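Nucleosome assembly protein 1, putative (Plasmodium falciparum, PDB 3FS3) probably binds histones and chromatin as a nucleosome assembly chaperone of the malaria parasite, as other members of the NAP family do. Local coordinates at residues R94-L98 / N110-W115; L119-N123 / D287-G291; Y139-C145 / I159-A165; N167-N172 / T198-Y203. All coordinates share one frame; numbering follows the deposited sequence.

Contact 1. Residues R94-L98 / N110-W115; sequences RREAL and NLPEFW
Two hydrogen bonds from Asn-110 close off the end of helix 49-99. Its backbone N gives to Leu-98 O at 3.0 Å, and its side-chain ND2 gives to Ala-97 O at 2.9 Å. The second bond is bent, 144° at the hydrogen, and reaches the carbonyl from above its plane.

The apolar part centres on Leu-98, whose two methyls are shared out. CD2 lies over the face of the Phe-114 ring, a CH-pi contact of 4.2 Å to the ring centroid, and also touches Leu-111 CB. CD1 meets the same ring at Phe-114 CD2 (3.5 Å) and brushes the indole of Trp-115.

Turns about its CB-CG and CG-CD bonds bring Arg-94 to the edge of Trp-115: NH1 lies in the indole plane, 3.5 Å from Trp-115 CH2, while that carbon lies over one face of the guanidinium, the two planes being 89° apart. Arg-94 NH2 bonds Ile-282 O.

The type II turn 111-114 leads into helix 114-120, with Glu-113 at the N-cap position, beside the end of the long helix. Ala-285 of helix 260-289 packs against Arg-94, Phe-114 and Trp-115, strand 140-147 lies against the indole, and Leu-58 of the second subunit touches Leu-98 and Phe-114.

Contact 2. Residues L119-N123 / D287-G291; sequences LRNNN and DYYLG
Asn-121 reaches across to the end of helix 260-289 and gives a hydrogen bond from ND2 to Tyr-288 O, short at 2.6 Å. The bond is bent to 140° at the hydrogen, and the donor is tilted from the carbonyl plane. Tyr-289 O is also near this nitrogen, yet the angle there is too poor for a bond. The backbone O of Asn-121 lies in the plane of the Tyr-288 ring, at its edge, 3.6 Å from CD1.

Next to it, Asn-122 crosses the same tyrosine obliquely, its amide turned 52° from the ring. The nearest approach of its methylene is from CB to Tyr-288 CE1, at 3.7 Å, while ND2 lies near the phenol end. With CG opposite the backbone N (chi1 169°), the amide of Asn-122 swings out toward that end, leaving OD1 placed to accept from Val-125 N. Asn-122 is thereby the N-cap of the short helix 123-126, and this cap helps fix the amide beside the tyrosine.

Tyr-288 O is gripped twice: besides Asn-121 ND2 it accepts from Gly-291 N, at 2.7 Å, and the two donors arrive from opposite faces of the carbonyl plane. Farther out, Ala-118 packs on the Tyr-288 ring, and Asp-287 OD2 bonds Tyr-66 OH of the second subunit. The positive phi of Gly-291 and the two bonds back into the last turn make a Schellman motif, the classic C-terminal ending of an alpha-helix.

Contact 3. Residues Y139-C145 / I159-A165; sequences YLNDIRC and ILSFYFA
Tyr-139 O and Ala-165 N, 2.9 Å apart, begin a ladder of backbone bonds between antiparallel strands that is interrupted by a classic beta bulge: Asn-141 and Asp-142 both face Tyr-163, whose O takes a bond of 2.7 Å from Asn-141 N and a weak one from Asp-142 N. From Asp-142/Tyr-163 onward the register is regular, with Arg-144/Ser-161 the next hydrogen-bonded pair. Asn-141, at the bulge, points toward the other strand, its ND2 3.7 Å from Ala-165 CB, and its OD1 accepts from Thr-108 N.

Leu-140, Ile-143, Cys-145, Leu-160, Phe-162 and Phe-164 share one face of the sheet. Leu-140 CD1 sits over the Phe-164 ring, off its middle, with a CH-pi distance of 3.4 Å to the centroid. Ile-143 places CG2 above the Phe-162 ring near its rim, and its CD1 comes to 3.9 Å from Phe-162 CE1. Cys-145 CB meets Leu-160 CD2.

On the other face, Tyr-163 lies beside Arg-144. The arginine's CD comes to 3.7 Å from Tyr-163 CE2, and the turn at its third torsion (67°) sets the guanidinium at 87° to the ring; NH1 is paired with Asp-146 in a salt bridge.

The chemistry is thus divided between the faces: the aliphatic and aromatic one packs on helices 114-120 and 260-289, whereas the other carries polar and charged groups, with the arginine's charge probably balanced by Asp-146.

Contact 4. Residues N167-N172 / T198-Y203; sequences NPFFSN and TVIDWY
Phe-170 packs into the angle between Ile-200 and Trp-202, and this is the dense part of the contact. Its ring directs an edge at the face of the indole, a T-shaped pair with planes at 82° and centroids 5.8 Å apart. Ile-200 CG2 touches Phe-170 CD2 at 3.6 Å and also lies over the indole toward its rim. The phenylalanine's first torsion (54°) sets CG between backbone N and carbonyl carbon, turning the ring toward both partners. Ile-136 of helix 131-137 and Phe-164 extend this core.

The two loops, which follow strands 158-164 and 192-197, are joined by a single backbone bridge at Phe-170 and Trp-202: Tyr-203 N gives to Phe-169 O (2.8 Å) and Ser-171 N to Asp-201 O. Asn-167 shapes the first loop as an Asx turn, its OD1 accepting from both Phe-169 N and Phe-170 N. Asn-172 uses both ends of its amide to reach the second loop. OD1 takes Asp-201 N in the carbonyl plane on a lone pair (2.7 Å, nearly straight at 166°), while ND2 gives a more bent bond to Val-199 O.

The outer side is looser and wetter. A water donates to Asp-201 OD2 at 2.6 Å and is hydrogen-bonded to Ser-171 OG. Tyr-203, though exposed, brings its ring edge to the first loop's backbone, CE2 3.4 Å from Asn-167 O, and its OH rests near Ser-171 CB.

In the fold
From the N terminus, the long helix 49-99 ends in contact 1, which closes a short loop leading into helix 114-120. That helix runs on into contact 2, whose far partner is the end of helix 260-289; with 163 residues between its segments, this pairing encloses contacts 3 and 4. Within that span, contact 3 closes the first hairpin of the four-stranded sheet, and contact 4 then joins the loops after its second and fourth strands; the two follow in series. Trp-115 links contact 1 to contact 3, Tyr-289 links contacts 1 and 2, and Tyr-139 with Phe-164 joins contact 3 to contact 4. Contacts 1 and 2 also touch the second subunit.

Contact 1. Residues R94-L98 / N110-W115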
# COMPACT_ATOMS: atom_id res chain seq x y z
N ARG A 94 -19.17 9.14 18.88
CA ARG A 94 -19.52 10.07 17.82
C ARG A 94 -20.96 9.79 17.36
O ARG A 94 -21.77 10.70 17.24
CB ARG A 94 -18.55 9.91 16.66
CG ARG A 94 -19.06 10.40 15.34
CD ARG A 94 -18.57 9.47 14.25
NE ARG A 94 -17.23 9.79 13.84
CZ ARG A 94 -16.44 8.98 13.15
NH1 ARG A 94 -16.87 7.77 12.80
NH2 ARG A 94 -15.23 9.38 12.79
N ARG A 95 -21.27 8.52 17.13
CA ARG A 95 -22.61 8.14 16.68
C ARG A 95 -23.64 8.62 17.70
O ARG A 95 -24.64 9.26 17.36
CB ARG A 95 -22.70 6.61 16.54
CG ARG A 95 -24.02 6.11 15.98
CD ARG A 95 -24.26 4.69 16.44
NE ARG A 95 -24.53 4.64 17.87
CZ ARG A 95 -24.09 3.69 18.69
NH1 ARG A 95 -23.36 2.69 18.23
NH2 ARG A 95 -24.39 3.74 19.99
N GLU A 96 -23.37 8.29 18.97
CA GLU A 96 -24.23 8.65 20.08
C GLU A 96 -24.50 10.15 20.12
O GLU A 96 -25.65 10.57 20.28
CB GLU A 96 -23.57 8.19 21.39
CG GLU A 96 -24.32 8.57 22.66
CD GLU A 96 -25.73 7.99 22.72
OE1 GLU A 96 -25.89 6.77 22.49
OE2 GLU A 96 -26.66 8.77 23.01
N ALA A 97 -23.45 10.95 19.98
CA ALA A 97 -23.60 12.39 20.00
C ALA A 97 -24.35 12.87 18.76
O ALA A 97 -25.13 13.82 18.84
CB ALA A 97 -22.23 13.06 20.08
N LEU A 98 -24.12 12.22 17.63
CA LEU A 98 -24.77 12.60 16.37
C LEU A 98 -26.25 12.21 16.32
O LEU A 98 -27.10 13.02 15.93
CB LEU A 98 -24.07 11.94 15.18
CG LEU A 98 -22.73 12.48 14.70
CD1 LEU A 98 -22.17 11.57 13.61
CD2 LEU A 98 -22.90 13.88 14.14
N ASN A 110 -28.64 15.61 15.60
CA ASN A 110 -27.95 16.59 16.43
C ASN A 110 -26.91 17.38 15.64
O ASN A 110 -26.30 18.31 16.16
CB ASN A 110 -27.31 15.92 17.64
CG ASN A 110 -28.32 15.18 18.50
OD1 ASN A 110 -29.41 15.70 18.77
ND2 ASN A 110 -27.98 13.97 18.92
N LEU A 111 -26.71 17.01 14.37
CA LEU A 111 -25.79 17.71 13.47
C LEU A 111 -26.16 17.33 12.04
O LEU A 111 -25.53 16.47 11.40
CB LEU A 111 -24.33 17.33 13.76
CG LEU A 111 -23.30 18.25 13.10
CD1 LEU A 111 -23.53 19.68 13.58
CD2 LEU A 111 -21.88 17.81 13.45
N PRO A 112 -27.22 17.98 11.52
CA PRO A 112 -27.78 17.80 10.18
C PRO A 112 -26.79 17.63 9.04
O PRO A 112 -25.85 18.41 8.90
CB PRO A 112 -28.66 19.05 10.02
CG PRO A 112 -29.17 19.26 11.39
CD PRO A 112 -27.91 19.08 12.22
N GLU A 113 -27.02 16.60 8.22
CA GLU A 113 -26.20 16.32 7.04
C GLU A 113 -24.74 16.00 7.30
O GLU A 113 -23.91 16.08 6.39
CB GLU A 113 -26.28 17.50 6.06
CG GLU A 113 -27.66 18.12 5.98
CD GLU A 113 -27.83 19.05 4.80
OE1 GLU A 113 -26.83 19.65 4.34
OE2 GLU A 113 -28.98 19.19 4.33
N PHE A 114 -24.42 15.60 8.54
CA PHE A 114 -23.04 15.29 8.89
C PHE A 114 -22.28 14.40 7.91
O PHE A 114 -21.21 14.78 7.44
CB PHE A 114 -22.96 14.63 10.27
CG PHE A 114 -21.55 14.24 10.65
CD1 PHE A 114 -20.64 15.22 11.07
CD2 PHE A 114 -21.13 12.92 10.55
CE1 PHE A 114 -19.32 14.88 11.37
CE2 PHE A 114 -19.82 12.57 10.84
CZ PHE A 114 -18.90 13.56 11.26
N TRP A 115 -22.80 13.21 7.63
CA TRP A 115 -22.10 12.30 6.74
C TRP A 115 -22.10 12.76 5.28
O TRP A 115 -21.10 12.61 4.58
CB TRP A 115 -22.68 10.88 6.85
CG TRP A 115 -22.50 10.29 8.21
CD1 TRP A 115 -23.46 10.17 9.18
CD2 TRP A 115 -21.28 9.79 8.78
NE1 TRP A 115 -22.91 9.63 10.32
CE2 TRP A 115 -21.58 9.39 10.10
CE3 TRP A 115 -19.98 9.64 8.30
CZ2 TRP A 115 -20.61 8.85 10.95
CZ3 TRP A 115 -19.01 9.10 9.14
CH2 TRP A 115 -19.34 8.71 10.46

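Contact 2. Residues L119-N123 / D287-G291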
# COMPACT_ATOMS: atom_id res chain seq x y z
N LEU A 119 -18.65 13.17 3.36
CA LEU A 119 -18.45 12.47 2.09
C LEU A 119 -18.20 13.45 0.94
O LEU A 119 -17.33 13.22 0.10
CB LEU A 119 -19.66 11.59 1.76
CG LEU A 119 -19.96 10.39 2.66
CD1 LEU A 119 -21.33 9.83 2.32
CD2 LEU A 119 -18.89 9.33 2.47
N ARG A 120 -18.97 14.53 0.91
CA ARG A 120 -18.82 15.55 -0.13
C ARG A 120 -17.43 16.17 -0.13
O ARG A 120 -16.84 16.39 -1.18
CB ARG A 120 -19.86 16.67 0.05
CG ARG A 120 -21.16 16.46 -0.72
CD ARG A 120 -20.90 16.42 -2.21
NE ARG A 120 -22.13 16.46 -3.00
CZ ARG A 120 -22.20 16.12 -4.28
NH1 ARG A 120 -21.11 15.71 -4.91
NH2 ARG A 120 -23.36 16.18 -4.93
N ASN A 121 -16.91 16.45 1.07
CA ASN A 121 -15.59 17.05 1.21
C ASN A 121 -14.40 16.14 0.92
O ASN A 121 -13.25 16.53 1.13
CB ASN A 121 -15.44 17.67 2.61
CG ASN A 121 -16.35 18.87 2.82
OD1 ASN A 121 -16.61 19.62 1.88
ND2 ASN A 121 -16.83 19.06 4.04
N ASN A 122 -14.67 14.92 0.46
CA ASN A 122 -13.59 14.00 0.10
C ASN A 122 -13.65 13.83 -1.41
O ASN A 122 -14.64 13.32 -1.94
CB ASN A 122 -13.76 12.65 0.81
CG ASN A 122 -12.82 11.59 0.25
OD1 ASN A 122 -12.98 11.14 -0.88
ND2 ASN A 122 -11.85 11.18 1.05
N ASN A 123 -12.59 14.25 -2.10
CA ASN A 123 -12.52 14.19 -3.56
C ASN A 123 -12.98 12.88 -4.18
O ASN A 123 -13.92 12.87 -4.98
CB ASN A 123 -11.10 14.48 -4.03
CG ASN A 123 -10.55 15.77 -3.46
OD1 ASN A 123 -11.26 16.78 -3.38
ND2 ASN A 123 -9.27 15.77 -3.09
N ASP A 287 -13.39 15.89 10.52
CA ASP A 287 -12.43 16.76 9.83
C ASP A 287 -12.80 16.93 8.37
O ASP A 287 -12.49 17.96 7.75
CB ASP A 287 -11.01 16.22 9.99
CG ASP A 287 -10.43 16.53 11.35
OD1 ASP A 287 -11.01 17.37 12.07
OD2 ASP A 287 -9.38 15.95 11.70
N TYR A 288 -13.44 15.92 7.80
CA TYR A 288 -13.90 16.04 6.42
C TYR A 288 -15.12 16.96 6.46
O TYR A 288 -15.23 17.88 5.66
CB TYR A 288 -14.27 14.67 5.84
CG TYR A 288 -13.08 13.99 5.21
CD1 TYR A 288 -12.55 14.46 4.00
CD2 TYR A 288 -12.46 12.91 5.83
CE1 TYR A 288 -11.42 13.87 3.44
CE2 TYR A 288 -11.32 12.31 5.28
CZ TYR A 288 -10.81 12.80 4.08
OH TYR A 288 -9.69 12.21 3.55
N TYR A 289 -16.01 16.71 7.42
CA TYR A 289 -17.20 17.56 7.56
C TYR A 289 -16.75 19.02 7.57
O TYR A 289 -17.26 19.83 6.80
CB TYR A 289 -17.93 17.23 8.86
CG TYR A 289 -19.00 18.22 9.22
CD1 TYR A 289 -20.32 18.06 8.78
CD2 TYR A 289 -18.71 19.34 10.00
CE1 TYR A 289 -21.32 18.98 9.12
CE2 TYR A 289 -19.69 20.26 10.35
CZ TYR A 289 -20.99 20.08 9.91
OH TYR A 289 -21.96 21.00 10.28
N LEU A 290 -15.78 19.34 8.43
CA LEU A 290 -15.25 20.71 8.54
C LEU A 290 -14.44 21.10 7.31
O LEU A 290 -14.11 22.27 7.14
CB LEU A 290 -14.36 20.84 9.79
CG LEU A 290 -15.02 20.82 11.17
CD1 LEU A 290 -13.96 20.87 12.25
CD2 LEU A 290 -15.97 22.00 11.30
N GLY A 291 -14.09 20.13 6.48
CA GLY A 291 -13.32 20.40 5.28
C GLY A 291 -11.90 20.88 5.52
O GLY A 291 -11.33 21.59 4.69

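Contact 3. Residues Y139-C145 / I159-A165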
# COMPACT_ATOMS: atom_id res chain seq x y z
N TYR A 139 -30.23 11.22 5.33
CA TYR A 139 -30.84 10.31 6.30
C TYR A 139 -29.79 9.39 6.92
O TYR A 139 -30.09 8.58 7.80
CB TYR A 139 -31.92 9.46 5.62
CG TYR A 139 -33.18 10.24 5.33
CD1 TYR A 139 -34.18 10.35 6.30
CD2 TYR A 139 -33.36 10.90 4.11
CE1 TYR A 139 -35.33 11.11 6.07
CE2 TYR A 139 -34.51 11.68 3.87
CZ TYR A 139 -35.48 11.77 4.86
OH TYR A 139 -36.60 12.56 4.67
N LEU A 140 -28.55 9.53 6.46
CA LEU A 140 -27.46 8.70 6.96
C LEU A 140 -27.18 8.99 8.44
O LEU A 140 -26.99 10.15 8.83
CB LEU A 140 -26.22 8.95 6.07
CG LEU A 140 -25.19 7.83 5.85
CD1 LEU A 140 -25.89 6.50 5.61
CD2 LEU A 140 -24.29 8.19 4.67
N ASN A 141 -27.22 7.95 9.28
CA ASN A 141 -26.97 8.10 10.72
C ASN A 141 -25.56 7.68 11.09
O ASN A 141 -24.97 8.22 12.02
CB ASN A 141 -27.93 7.23 11.55
CG ASN A 141 -29.22 7.95 11.92
OD1 ASN A 141 -29.33 9.17 11.78
ND2 ASN A 141 -30.20 7.19 12.40
N ASP A 142 -25.02 6.72 10.36
CA ASP A 142 -23.69 6.25 10.70
C ASP A 142 -23.11 5.33 9.64
O ASP A 142 -23.83 4.65 8.92
CB ASP A 142 -23.76 5.53 12.05
CG ASP A 142 -22.40 5.25 12.66
OD1 ASP A 142 -21.46 6.04 12.45
OD2 ASP A 142 -22.27 4.23 13.37
N ILE A 143 -21.78 5.35 9.55
CA ILE A 143 -21.04 4.50 8.63
C ILE A 143 -20.01 3.80 9.51
O ILE A 143 -19.28 4.46 10.25
CB ILE A 143 -20.28 5.31 7.55
CG1 ILE A 143 -21.26 6.17 6.76
CG2 ILE A 143 -19.57 4.34 6.60
CD1 ILE A 143 -20.59 6.95 5.63
N ARG A 144 -19.97 2.48 9.44
CA ARG A 144 -19.04 1.69 10.24
C ARG A 144 -18.34 0.62 9.43
O ARG A 144 -18.84 0.17 8.40
CB ARG A 144 -19.78 1.03 11.41
CG ARG A 144 -20.44 2.01 12.38
CD ARG A 144 -21.33 1.32 13.43
NE ARG A 144 -20.58 0.50 14.38
CZ ARG A 144 -20.27 -0.78 14.19
NH1 ARG A 144 -20.65 -1.40 13.09
NH2 ARG A 144 -19.59 -1.44 15.12
N CYS A 145 -17.17 0.21 9.91
CA CYS A 145 -16.40 -0.84 9.26
C CYS A 145 -16.18 -1.96 10.27
O CYS A 145 -15.81 -1.71 11.42
CB CYS A 145 -15.05 -0.31 8.78
SG CYS A 145 -13.99 -1.58 8.03
N ILE A 159 -16.36 -5.42 6.13
CA ILE A 159 -17.72 -5.08 5.74
C ILE A 159 -18.08 -3.66 6.15
O ILE A 159 -17.94 -3.28 7.31
CB ILE A 159 -18.72 -6.10 6.34
CG1 ILE A 159 -20.16 -5.64 6.13
CG2 ILE A 159 -18.41 -6.35 7.80
CD1 ILE A 159 -20.71 -4.79 7.25
N LEU A 160 -18.51 -2.86 5.17
CA LEU A 160 -18.90 -1.48 5.41
C LEU A 160 -20.41 -1.39 5.63
O LEU A 160 -21.19 -1.91 4.83
CB LEU A 160 -18.52 -0.61 4.21
CG LEU A 160 -17.03 -0.44 3.92
CD1 LEU A 160 -16.87 0.37 2.64
CD2 LEU A 160 -16.33 0.25 5.10
N SER A 161 -20.83 -0.74 6.71
CA SER A 161 -22.26 -0.62 6.99
C SER A 161 -22.71 0.83 7.00
O SER A 161 -22.07 1.69 7.61
CB SER A 161 -22.60 -1.26 8.34
OG SER A 161 -22.34 -2.65 8.32
N PHE A 162 -23.82 1.09 6.32
CA PHE A 162 -24.41 2.42 6.21
C PHE A 162 -25.77 2.38 6.91
O PHE A 162 -26.72 1.76 6.42
CB PHE A 162 -24.56 2.79 4.74
CG PHE A 162 -23.25 2.85 3.99
CD1 PHE A 162 -22.67 4.08 3.67
CD2 PHE A 162 -22.59 1.68 3.64
CE1 PHE A 162 -21.44 4.13 3.01
CE2 PHE A 162 -21.36 1.73 2.98
CZ PHE A 162 -20.78 2.96 2.67
N TYR A 163 -25.86 3.04 8.07
CA TYR A 163 -27.09 3.06 8.85
C TYR A 163 -27.95 4.25 8.46
O TYR A 163 -27.48 5.39 8.46
CB TYR A 163 -26.75 3.10 10.34
CG TYR A 163 -26.00 1.88 10.82
CD1 TYR A 163 -26.65 0.86 11.53
CD2 TYR A 163 -24.65 1.71 10.52
CE1 TYR A 163 -25.96 -0.29 11.93
CE2 TYR A 163 -23.96 0.57 10.91
CZ TYR A 163 -24.62 -0.43 11.61
OH TYR A 163 -23.94 -1.57 11.95
N PHE A 164 -29.21 3.98 8.13
CA PHE A 164 -30.12 5.04 7.71
C PHE A 164 -31.31 5.18 8.65
O PHE A 164 -31.84 4.19 9.15
CB PHE A 164 -30.64 4.76 6.30
CG PHE A 164 -29.61 4.93 5.22
CD1 PHE A 164 -29.49 6.14 4.55
CD2 PHE A 164 -28.78 3.87 4.87
CE1 PHE A 164 -28.56 6.29 3.53
CE2 PHE A 164 -27.84 4.02 3.85
CZ PHE A 164 -27.74 5.23 3.18
N ALA A 165 -31.73 6.42 8.87
CA ALA A 165 -32.89 6.67 9.70
C ALA A 165 -34.08 6.33 8.82
O ALA A 165 -33.94 6.19 7.60
CB ALA A 165 -32.95 8.14 10.11

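Contact 4. Residues N167-N172 / T198-Y203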
# COMPACT_ATOMS: atom_id res chain seq x y z
N ASN A 167 -36.77 6.52 6.38
CA ASN A 167 -36.75 7.45 5.27
C ASN A 167 -37.76 7.04 4.20
O ASN A 167 -38.18 5.89 4.14
CB ASN A 167 -35.33 7.49 4.71
CG ASN A 167 -34.97 6.22 3.98
OD1 ASN A 167 -35.41 6.00 2.85
ND2 ASN A 167 -34.18 5.35 4.63
N PRO A 168 -38.15 7.99 3.33
CA PRO A 168 -39.12 7.73 2.26
C PRO A 168 -38.58 7.09 0.99
O PRO A 168 -39.30 6.95 0.00
CB PRO A 168 -39.71 9.12 2.01
CG PRO A 168 -38.51 10.00 2.19
CD PRO A 168 -37.83 9.42 3.42
N PHE A 169 -37.31 6.69 1.01
CA PHE A 169 -36.69 6.10 -0.18
C PHE A 169 -36.62 4.58 -0.17
O PHE A 169 -36.94 3.94 -1.16
CB PHE A 169 -35.30 6.71 -0.35
CG PHE A 169 -35.33 8.18 -0.59
CD1 PHE A 169 -35.68 8.69 -1.84
CD2 PHE A 169 -35.07 9.06 0.45
CE1 PHE A 169 -35.77 10.07 -2.05
CE2 PHE A 169 -35.16 10.44 0.25
CZ PHE A 169 -35.51 10.95 -1.01
N PHE A 170 -36.19 4.01 0.95
CA PHE A 170 -36.13 2.56 1.07
C PHE A 170 -36.37 2.17 2.52
O PHE A 170 -36.19 2.99 3.42
CB PHE A 170 -34.78 2.01 0.56
CG PHE A 170 -33.58 2.65 1.19
CD1 PHE A 170 -33.26 2.41 2.53
CD2 PHE A 170 -32.72 3.45 0.43
CE1 PHE A 170 -32.11 2.97 3.09
CE2 PHE A 170 -31.57 4.01 0.99
CZ PHE A 170 -31.27 3.76 2.32
N SER A 171 -36.79 0.93 2.74
CA SER A 171 -37.10 0.46 4.09
C SER A 171 -35.90 -0.02 4.90
O SER A 171 -35.94 -0.03 6.12
CB SER A 171 -38.14 -0.66 4.02
OG SER A 171 -37.68 -1.73 3.22
N ASN A 172 -34.83 -0.43 4.21
CA ASN A 172 -33.63 -0.94 4.87
C ASN A 172 -33.15 0.02 5.95
O ASN A 172 -32.99 1.22 5.69
CB ASN A 172 -32.49 -1.13 3.86
CG ASN A 172 -32.93 -1.86 2.62
OD1 ASN A 172 -33.62 -1.29 1.77
ND2 ASN A 172 -32.54 -3.12 2.50
N THR A 198 -26.09 -5.53 0.07
CA THR A 198 -27.48 -5.75 0.44
C THR A 198 -28.33 -5.21 -0.70
O THR A 198 -27.95 -4.25 -1.37
CB THR A 198 -27.83 -5.02 1.76
OG1 THR A 198 -29.22 -4.68 1.78
CG2 THR A 198 -26.99 -3.79 1.91
N VAL A 199 -29.47 -5.85 -0.93
CA VAL A 199 -30.39 -5.42 -1.96
C VAL A 199 -31.25 -4.31 -1.34
O VAL A 199 -31.88 -4.50 -0.29
CB VAL A 199 -31.28 -6.60 -2.43
CG1 VAL A 199 -31.83 -7.34 -1.23
CG2 VAL A 199 -32.43 -6.10 -3.29
N ILE A 200 -31.27 -3.15 -1.98
CA ILE A 200 -32.03 -2.01 -1.48
C ILE A 200 -33.51 -2.18 -1.76
O ILE A 200 -33.91 -2.40 -2.89
CB ILE A 200 -31.54 -0.71 -2.14
CG1 ILE A 200 -30.03 -0.54 -1.89
CG2 ILE A 200 -32.31 0.50 -1.57
CD1 ILE A 200 -29.42 0.68 -2.58
N ASP A 201 -34.34 -2.07 -0.72
CA ASP A 201 -35.78 -2.20 -0.92
C ASP A 201 -36.41 -0.84 -1.18
O ASP A 201 -37.06 -0.27 -0.31
CB ASP A 201 -36.42 -2.86 0.30
CG ASP A 201 -35.93 -4.28 0.49
OD1 ASP A 201 -35.97 -5.04 -0.50
OD2 ASP A 201 -35.50 -4.64 1.61
N TRP A 202 -36.22 -0.34 -2.39
CA TRP A 202 -36.75 0.97 -2.78
C TRP A 202 -38.27 1.07 -2.73
O TRP A 202 -38.98 0.14 -3.12
CB TRP A 202 -36.31 1.34 -4.20
CG TRP A 202 -34.83 1.44 -4.42
CD1 TRP A 202 -34.01 0.48 -4.95
CD2 TRP A 202 -34.00 2.57 -4.16
NE1 TRP A 202 -32.72 0.95 -5.04
CE2 TRP A 202 -32.68 2.23 -4.56
CE3 TRP A 202 -34.23 3.85 -3.62
CZ2 TRP A 202 -31.61 3.12 -4.44
CZ3 TRP A 202 -33.16 4.73 -3.50
CH2 TRP A 202 -31.86 4.36 -3.91
N TYR A 203 -38.78 2.20 -2.25
CA TYR A 203 -40.22 2.41 -2.22
C TYR A 203 -40.66 2.86 -3.61
O TYR A 203 -39.84 3.26 -4.44
CB TYR A 203 -40.60 3.46 -1.19
CG TYR A 203 -40.49 2.99 0.24
CD1 TYR A 203 -41.20 1.87 0.68
CD2 TYR A 203 -39.74 3.71 1.17
CE1 TYR A 203 -41.16 1.48 2.03
CE2 TYR A 203 -39.70 3.34 2.51
CZ TYR A 203 -40.41 2.23 2.94
OH TYR A 203 -40.40 1.91 4.27
O HOH W 1 -35.71 -3.54 3.93